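Local coordinates for putative fumarylpyruvate hydrolase (Burkholderia cenocepacia, PDB 4MAQ), which is a putative hydrolase of the fumarylacetoacetate hydrolase (FAH) family, built on the mixed beta-sheet fold of that family's C-terminal domain, at residues Ala72-Tyr78 / Glu233-Lys239; Ala68-Ala72 / Ala144-Thr149. The contacts are given in a common frame with arbitrary orientation. Residue numbers count along the deposited sequence, not the author numbering.

Contact 1: residues Ala72-Tyr78 / Glu233-Lys239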
ATOM      1  N   ALA B  72      -8.609 -17.252  -0.952  1.00  7.80           N
ATOM      2  CA  ALA B  72      -9.826 -17.388  -0.139  1.00  8.03           C
ATOM      3  C   ALA B  72     -10.171 -18.880  -0.037  1.00  9.06           C
ATOM      4  O   ALA B  72     -11.240 -19.326  -0.453  1.00 10.51           O
ATOM      5  CB  ALA B  72     -10.965 -16.608  -0.767  1.00  9.52           C
ATOM      6  N   SER B  73      -9.237 -19.638   0.520  1.00  8.72           N
ATOM      7  CA  SER B  73      -9.345 -21.094   0.652  1.00  9.47           C
ATOM      8  C   SER B  73      -8.326 -21.531   1.678  1.00  9.57           C
ATOM      9  O   SER B  73      -7.480 -20.742   2.092  1.00 10.10           O
ATOM     10  CB  SER B  73      -9.092 -21.781  -0.696  1.00 12.07           C
ATOM     11  OG  SER B  73      -7.850 -21.389  -1.238  1.00 14.34           O
ATOM     12  N   GLY B  74      -8.425 -22.771   2.142  1.00 10.70           N
ATOM     13  CA  GLY B  74      -7.505 -23.229   3.153  1.00 10.32           C
ATOM     14  C   GLY B  74      -7.725 -22.497   4.456  1.00  9.80           C
ATOM     15  O   GLY B  74      -8.857 -22.372   4.922  1.00 11.55           O
ATOM     16  N   THR B  75      -6.631 -22.022   5.035  1.00 10.54           N
ATOM     17  CA  THR B  75      -6.644 -21.258   6.283  0.50 11.37           C
ATOM     18  C   THR B  75      -6.276 -19.820   5.957  1.00 11.29           C
ATOM     19  O   THR B  75      -5.346 -19.563   5.139  1.00 13.34           O
ATOM     20  CB  THR B  75      -5.642 -21.851   7.316  0.50 12.23           C
ATOM     21  OG1 THR B  75      -6.027 -23.195   7.617  0.50 13.52           O
ATOM     22  CG2 THR B  75      -5.601 -21.034   8.626  0.50  9.72           C
ATOM     23  N   VAL B  76      -6.961 -18.881   6.601  1.00  9.92           N
ATOM     24  CA  VAL B  76      -6.607 -17.469   6.485  1.00  8.92           C
ATOM     25  C   VAL B  76      -6.207 -17.074   7.906  1.00  9.07           C
ATOM     26  O   VAL B  76      -7.004 -17.180   8.831  1.00  9.76           O
ATOM     27  CB  VAL B  76      -7.771 -16.608   5.945  1.00  8.81           C
ATOM     28  CG1 VAL B  76      -7.457 -15.116   6.100  1.00 11.78           C
ATOM     29  CG2 VAL B  76      -8.067 -16.945   4.477  1.00 10.57           C
ATOM     30  N   ALA B  77      -4.977 -16.605   8.077  1.00  8.45           N
ATOM     31  CA  ALA B  77      -4.475 -16.356   9.430  1.00  8.64           C
ATOM     32  C   ALA B  77      -5.265 -15.273  10.173  1.00  8.98           C
ATOM     33  O   ALA B  77      -5.677 -14.274   9.590  1.00 10.88           O
ATOM     34  CB  ALA B  77      -3.007 -15.975   9.379  1.00 10.51           C
ATOM     35  N   TYR B  78      -5.443 -15.463  11.474  1.00  9.14           N
ATOM     36  CA  TYR B  78      -6.003 -14.421  12.331  1.00  9.24           C
ATOM     37  C   TYR B  78      -4.827 -13.504  12.729  1.00  9.97           C
ATOM     38  O   TYR B  78      -3.824 -13.998  13.253  1.00 10.97           O
ATOM     39  CB  TYR B  78      -6.650 -15.070  13.566  1.00  9.95           C
ATOM     40  CG  TYR B  78      -7.510 -14.148  14.397  1.00 10.18           C
ATOM     41  CD1 TYR B  78      -6.949 -13.312  15.354  1.00 10.41           C
ATOM     42  CD2 TYR B  78      -8.907 -14.131  14.232  1.00 10.13           C
ATOM     43  CE1 TYR B  78      -7.737 -12.458  16.109  1.00 10.60           C
ATOM     44  CE2 TYR B  78      -9.702 -13.284  14.985  1.00 10.37           C
ATOM     45  CZ  TYR B  78      -9.107 -12.454  15.933  1.00 10.45           C
ATOM     46  OH  TYR B  78      -9.863 -11.584  16.705  1.00 12.50           O
ATOM     47  N   GLU B 233     -14.708 -21.071   0.355  1.00  8.43           N
ATOM     48  CA  GLU B 233     -14.803 -21.642   1.703  1.00  8.22           C
ATOM     49  C   GLU B 233     -13.400 -21.632   2.307  1.00  7.76           C
ATOM     50  O   GLU B 233     -12.475 -22.137   1.696  1.00  9.83           O
ATOM     51  CB  GLU B 233     -15.365 -23.062   1.629  1.00  9.50           C
ATOM     52  CG  GLU B 233     -15.425 -23.811   2.976  1.00 10.35           C
ATOM     53  CD  GLU B 233     -16.359 -25.013   2.959  1.00 10.59           C
ATOM     54  OE1 GLU B 233     -17.262 -25.098   2.070  1.00 13.59           O
ATOM     55  OE2 GLU B 233     -16.209 -25.890   3.837  1.00 11.36           O
ATOM     56  N   PHE B 234     -13.240 -21.020   3.476  1.00  7.74           N
ATOM     57  CA  PHE B 234     -11.945 -21.055   4.186  1.00  7.76           C
ATOM     58  C   PHE B 234     -12.178 -21.040   5.677  1.00  8.14           C
ATOM     59  O   PHE B 234     -13.296 -20.764   6.142  1.00  8.79           O
ATOM     60  CB  PHE B 234     -10.994 -19.913   3.731  1.00  8.15           C
ATOM     61  CG  PHE B 234     -11.445 -18.500   4.075  1.00  8.34           C
ATOM     62  CD1 PHE B 234     -11.264 -17.971   5.349  1.00  8.36           C
ATOM     63  CD2 PHE B 234     -11.971 -17.658   3.087  1.00  9.26           C
ATOM     64  CE1 PHE B 234     -11.624 -16.652   5.637  1.00  9.06           C
ATOM     65  CE2 PHE B 234     -12.321 -16.337   3.369  1.00  9.08           C
ATOM     66  CZ  PHE B 234     -12.165 -15.833   4.651  1.00  8.63           C
ATOM     67  N   VAL B 235     -11.137 -21.382   6.429  1.00  8.45           N
ATOM     68  CA  VAL B 235     -11.208 -21.415   7.876  1.00  8.33           C
ATOM     69  C   VAL B 235     -10.276 -20.335   8.436  1.00  8.94           C
ATOM     70  O   VAL B 235      -9.128 -20.204   8.000  1.00  9.86           O
ATOM     71  CB  VAL B 235     -10.826 -22.828   8.418  1.00  9.93           C
ATOM     72  CG1 VAL B 235     -10.769 -22.852   9.933  1.00 11.96           C
ATOM     73  CG2 VAL B 235     -11.830 -23.864   7.920  1.00 11.58           C
ATOM     74  N   VAL B 236     -10.768 -19.557   9.392  1.00  9.56           N
ATOM     75  CA  VAL B 236      -9.943 -18.553  10.075  1.00  9.38           C
ATOM     76  C   VAL B 236      -8.976 -19.258  11.024  1.00  9.56           C
ATOM     77  O   VAL B 236      -9.384 -20.170  11.779  1.00 10.48           O
ATOM     78  CB  VAL B 236     -10.833 -17.578  10.849  1.00  9.97           C
ATOM     79  CG1 VAL B 236      -9.998 -16.546  11.588  1.00 10.97           C
ATOM     80  CG2 VAL B 236     -11.773 -16.869   9.880  1.00 12.02           C
ATOM     81  N   GLY B 237      -7.708 -18.862  10.975  1.00  9.05           N
ATOM     82  CA  GLY B 237      -6.705 -19.466  11.835  1.00 10.54           C
ATOM     83  C   GLY B 237      -6.840 -19.102  13.306  1.00 10.75           C
ATOM     84  O   GLY B 237      -7.717 -18.318  13.722  1.00 11.52           O
ATOM     85  N   ALA B 238      -5.949 -19.688  14.096  1.00 12.52           N
ATOM     86  CA  ALA B 238      -5.918 -19.480  15.540  1.00 13.02           C
ATOM     87  C   ALA B 238      -5.361 -18.086  15.855  1.00 12.09           C
ATOM     88  O   ALA B 238      -4.499 -17.564  15.150  1.00 12.05           O
ATOM     89  CB  ALA B 238      -5.055 -20.557  16.213  1.00 15.05           C
ATOM     90  N   LYS B 239      -5.828 -17.504  16.955  1.00 13.38           N
ATOM     91  CA  LYS B 239      -5.306 -16.230  17.428  1.00 13.29           C
ATOM     92  C   LYS B 239      -3.851 -16.389  17.894  1.00 13.35           C
ATOM     93  O   LYS B 239      -3.538 -17.302  18.660  1.00 15.39           O
ATOM     94  CB  LYS B 239      -6.197 -15.696  18.551  1.00 14.51           C
ATOM     95  CG  LYS B 239      -5.856 -14.305  19.050  1.00 14.97           C
ATOM     96  CD  LYS B 239      -6.892 -13.853  20.076  1.00 18.12           C
ATOM     97  CE  LYS B 239      -6.740 -12.386  20.466  1.00 23.13           C
ATOM     98  NZ  LYS B 239      -7.953 -11.879  21.175  1.00 28.80           N
TER
HETATM   99  O   HOH W   1     -12.501 -21.493  -1.548  1.00 13.61           O
HETATM  100  O   HOH W   2     -10.783 -24.477   1.633  1.00 16.11           O
HETATM  101  O   HOH W   3      -3.755 -17.612  12.552  1.00 12.83           O
HETATM  102  O   HOH W   4     -10.077 -12.490  19.444  1.00 21.29           O
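A short edge strand can combine backbone pairing with closely fitted side chains. The Val76 side chain lies over the Phe234 ring, CG2 3.7 Å from the ring centroid in a CH-pi contact, while the ring also passes beside Ala72, its CD2 4.1 Å from Ala72 CB. Further along, Tyr78 sets its ring edge against Val236, CD2 to CG1 3.7 Å, and its CE1 lies 3.9 Å from Lys239 CG. Gly237 leaves the hollow that the Thr75 methyl enters, CG2 3.7 Å from Gly237 CA; a beta carbon on Gly237 would be tight against Thr75 and Ala77. Hydrogen bonds of a parallel ladder set the register: Val235 N to Gly74 O (2.9 Å), Val76 N to Val235 O (2.9 Å) and Gly237 N to Val76 O (2.8 Å). Where direct pairing ends, waters bridge Gly74 N to Glu233 O and Tyr78 N to Ala238 O. Strand 75-76 borders strand 230-236, whose other neighbour is strand 221-226, where Val222 meets Phe234 and Val236; Pro147 of strand 146-153 touches Val76.

Contact 2: residues Ala68-Ala72 / Ala144-Thr149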
ATOM      1  N   ALA B  68      -1.014  -8.644   0.483  1.00  7.98           N
ATOM      2  CA  ALA B  68      -2.103  -8.979   1.405  1.00  8.42           C
ATOM      3  C   ALA B  68      -3.185  -9.799   0.717  1.00  7.76           C
ATOM      4  O   ALA B  68      -4.104 -10.296   1.377  1.00  8.23           O
ATOM      5  CB  ALA B  68      -2.720  -7.705   1.954  1.00 10.19           C
ATOM      6  N   ILE B  69      -3.100  -9.906  -0.612  1.00  8.30           N
ATOM      7  CA  ILE B  69      -4.054 -10.706  -1.387  1.00  8.41           C
ATOM      8  C   ILE B  69      -3.600 -12.152  -1.302  1.00  9.68           C
ATOM      9  O   ILE B  69      -2.502 -12.503  -1.770  1.00 13.59           O
ATOM     10  CB  ILE B  69      -4.124 -10.230  -2.856  1.00  9.29           C
ATOM     11  CG1 ILE B  69      -4.481  -8.727  -2.918  1.00 10.63           C
ATOM     12  CG2 ILE B  69      -5.079 -11.098  -3.650  1.00 12.60           C
ATOM     13  CD1 ILE B  69      -5.750  -8.325  -2.181  1.00 11.78           C
ATOM     14  N   VAL B  70      -4.432 -12.968  -0.667  1.00  7.94           N
ATOM     15  CA  VAL B  70      -4.134 -14.366  -0.401  1.00  8.06           C
ATOM     16  C   VAL B  70      -5.315 -15.209  -0.878  1.00  7.17           C
ATOM     17  O   VAL B  70      -6.391 -14.677  -1.157  1.00  8.46           O
ATOM     18  CB  VAL B  70      -3.894 -14.596   1.116  1.00  8.89           C
ATOM     19  CG1 VAL B  70      -2.704 -13.778   1.603  1.00 10.79           C
ATOM     20  CG2 VAL B  70      -5.160 -14.341   1.950  1.00  9.55           C
ATOM     21  N   PRO B  71      -5.122 -16.528  -0.984  1.00  7.94           N
ATOM     22  CA  PRO B  71      -6.250 -17.347  -1.428  1.00  8.89           C
ATOM     23  C   PRO B  71      -7.399 -17.376  -0.432  1.00  8.20           C
ATOM     24  O   PRO B  71      -7.194 -17.477   0.790  1.00  9.23           O
ATOM     25  CB  PRO B  71      -5.632 -18.761  -1.555  1.00 10.02           C
ATOM     26  CG  PRO B  71      -4.166 -18.495  -1.740  1.00 10.68           C
ATOM     27  CD  PRO B  71      -3.880 -17.311  -0.864  1.00  9.58           C
ATOM     28  N   ALA B  72      -8.609 -17.252  -0.952  1.00  7.80           N
ATOM     29  CA  ALA B  72      -9.826 -17.388  -0.139  1.00  8.03           C
ATOM     30  C   ALA B  72     -10.171 -18.880  -0.037  1.00  9.06           C
ATOM     31  O   ALA B  72     -11.240 -19.326  -0.453  1.00 10.51           O
ATOM     32  CB  ALA B  72     -10.965 -16.608  -0.767  1.00  9.52           C
ATOM     33  N   ALA B 144      -2.578 -10.949   5.058  1.00  7.95           N
ATOM     34  CA  ALA B 144      -3.734 -11.795   4.707  1.00  8.50           C
ATOM     35  C   ALA B 144      -5.048 -11.048   4.941  1.00  7.80           C
ATOM     36  O   ALA B 144      -6.081 -11.666   5.255  1.00  9.95           O
ATOM     37  CB  ALA B 144      -3.721 -13.146   5.452  1.00 10.16           C
ATOM     38  N   SER B 145      -5.038  -9.737   4.699  1.00  8.04           N
ATOM     39  CA  SER B 145      -6.232  -8.920   4.893  1.00  7.68           C
ATOM     40  C   SER B 145      -7.157  -8.865   3.677  1.00  7.94           C
ATOM     41  O   SER B 145      -8.209  -8.247   3.745  1.00  7.96           O
ATOM     42  CB  SER B 145      -5.823  -7.506   5.317  1.00  8.39           C
ATOM     43  OG  SER B 145      -5.043  -6.868   4.304  1.00  7.88           O
ATOM     44  N   GLY B 146      -6.773  -9.515   2.578  1.00  8.01           N
ATOM     45  CA  GLY B 146      -7.628  -9.532   1.389  1.00  8.68           C
ATOM     46  C   GLY B 146      -7.684 -10.888   0.706  1.00  8.16           C
ATOM     47  O   GLY B 146      -7.191 -11.044  -0.425  1.00  9.41           O
ATOM     48  N   PRO B 147      -8.319 -11.876   1.381  1.00  7.47           N
ATOM     49  CA  PRO B 147      -8.512 -13.136   0.671  1.00  8.38           C
ATOM     50  C   PRO B 147      -9.371 -12.943  -0.591  1.00  8.00           C
ATOM     51  O   PRO B 147     -10.385 -12.244  -0.545  1.00  8.83           O
ATOM     52  CB  PRO B 147      -9.256 -14.041   1.686  1.00  9.72           C
ATOM     53  CG  PRO B 147      -9.293 -13.301   2.960  1.00 12.34           C
ATOM     54  CD  PRO B 147      -8.858 -11.896   2.755  1.00  8.77           C
ATOM     55  N   VAL B 148      -8.955 -13.547  -1.705  1.00  7.94           N
ATOM     56  CA  VAL B 148      -9.659 -13.441  -2.990  0.50  7.64           C
ATOM     57  C   VAL B 148      -9.730 -14.842  -3.614  1.00  8.18           C
ATOM     58  O   VAL B 148      -8.769 -15.626  -3.514  1.00 10.45           O
ATOM     59  CB  VAL B 148      -8.952 -12.431  -3.956  0.50  7.52           C
ATOM     60  CG1 VAL B 148      -9.672 -12.310  -5.300  0.50  5.90           C
ATOM     61  CG2 VAL B 148      -8.821 -11.041  -3.331  0.50  8.89           C
ATOM     62  N   THR B 149     -10.833 -15.130  -4.305  1.00  8.46           N
ATOM     63  CA  THR B 149     -10.959 -16.366  -5.070  1.00  8.15           C
ATOM     64  C   THR B 149     -10.080 -16.351  -6.305  1.00  7.80           C
ATOM     65  O   THR B 149      -9.583 -15.296  -6.735  1.00  8.87           O
ATOM     66  CB  THR B 149     -12.403 -16.595  -5.528  1.00  7.80           C
ATOM     67  OG1 THR B 149     -12.807 -15.539  -6.420  1.00  7.97           O
ATOM     68  CG2 THR B 149     -13.345 -16.693  -4.320  1.00  9.41           C
TER
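The short, weakly bonded strands 69-71 and 146-148 run roughly parallel, their axes 45° apart and 4.4 Å at closest approach, and the bonds between them are uneven. Gly146 N gives a hydrogen bond to Ala68 O (3.0 Å), Val70 N reaches Gly146 O only weakly (3.4 Å), and the pairing tightens again with Val148 N to Val70 O (2.9 Å) and Ala72 N to Val148 O (3.0 Å). In the mixed sheet of this FAH-family domain, strand 69-71 lines one side of strand 146-153, and strand 111-122 pairs antiparallel with strand 146-153, Val118 bonding Pro147 and Val116 bonding Thr149 through the backbone. Gly146 leaves the space that Ile69 CD1 takes up; in the deposited arrangement a beta carbon there would clash with it. Ile69 CG2 meets Val148 CG2 at 3.8 Å, and Phe206 of strand 204-206 touches both residues. Val70 CG2 lies 4.0 Å from Ala144 CB and 4.1 Å from Pro147 CB, and Ala72 CB rests 3.9 Å from the same Pro147 CB.

Following the chain from the N terminus, 68-72 and 72-78 come in direct succession, sharing Ala72. Contact 2 then closes a loop of 71 residues when 144-149 arrives beside 68-72, and contact 1 closes a longer one, of 154 residues, when 233-239 pairs with 72-78 near the C terminus. The segments alternate, so the two loops cross. The general principle is that one short run of chain can serve two sheets: strand 69-71 joins the mixed sheet containing strand 146-153, and strand 75-76 the one containing strand 230-236. With centres about 10 Å apart, the contacts touch where Phe234 packs on Pro147 and Val76 on Pro71, joining the two sheets.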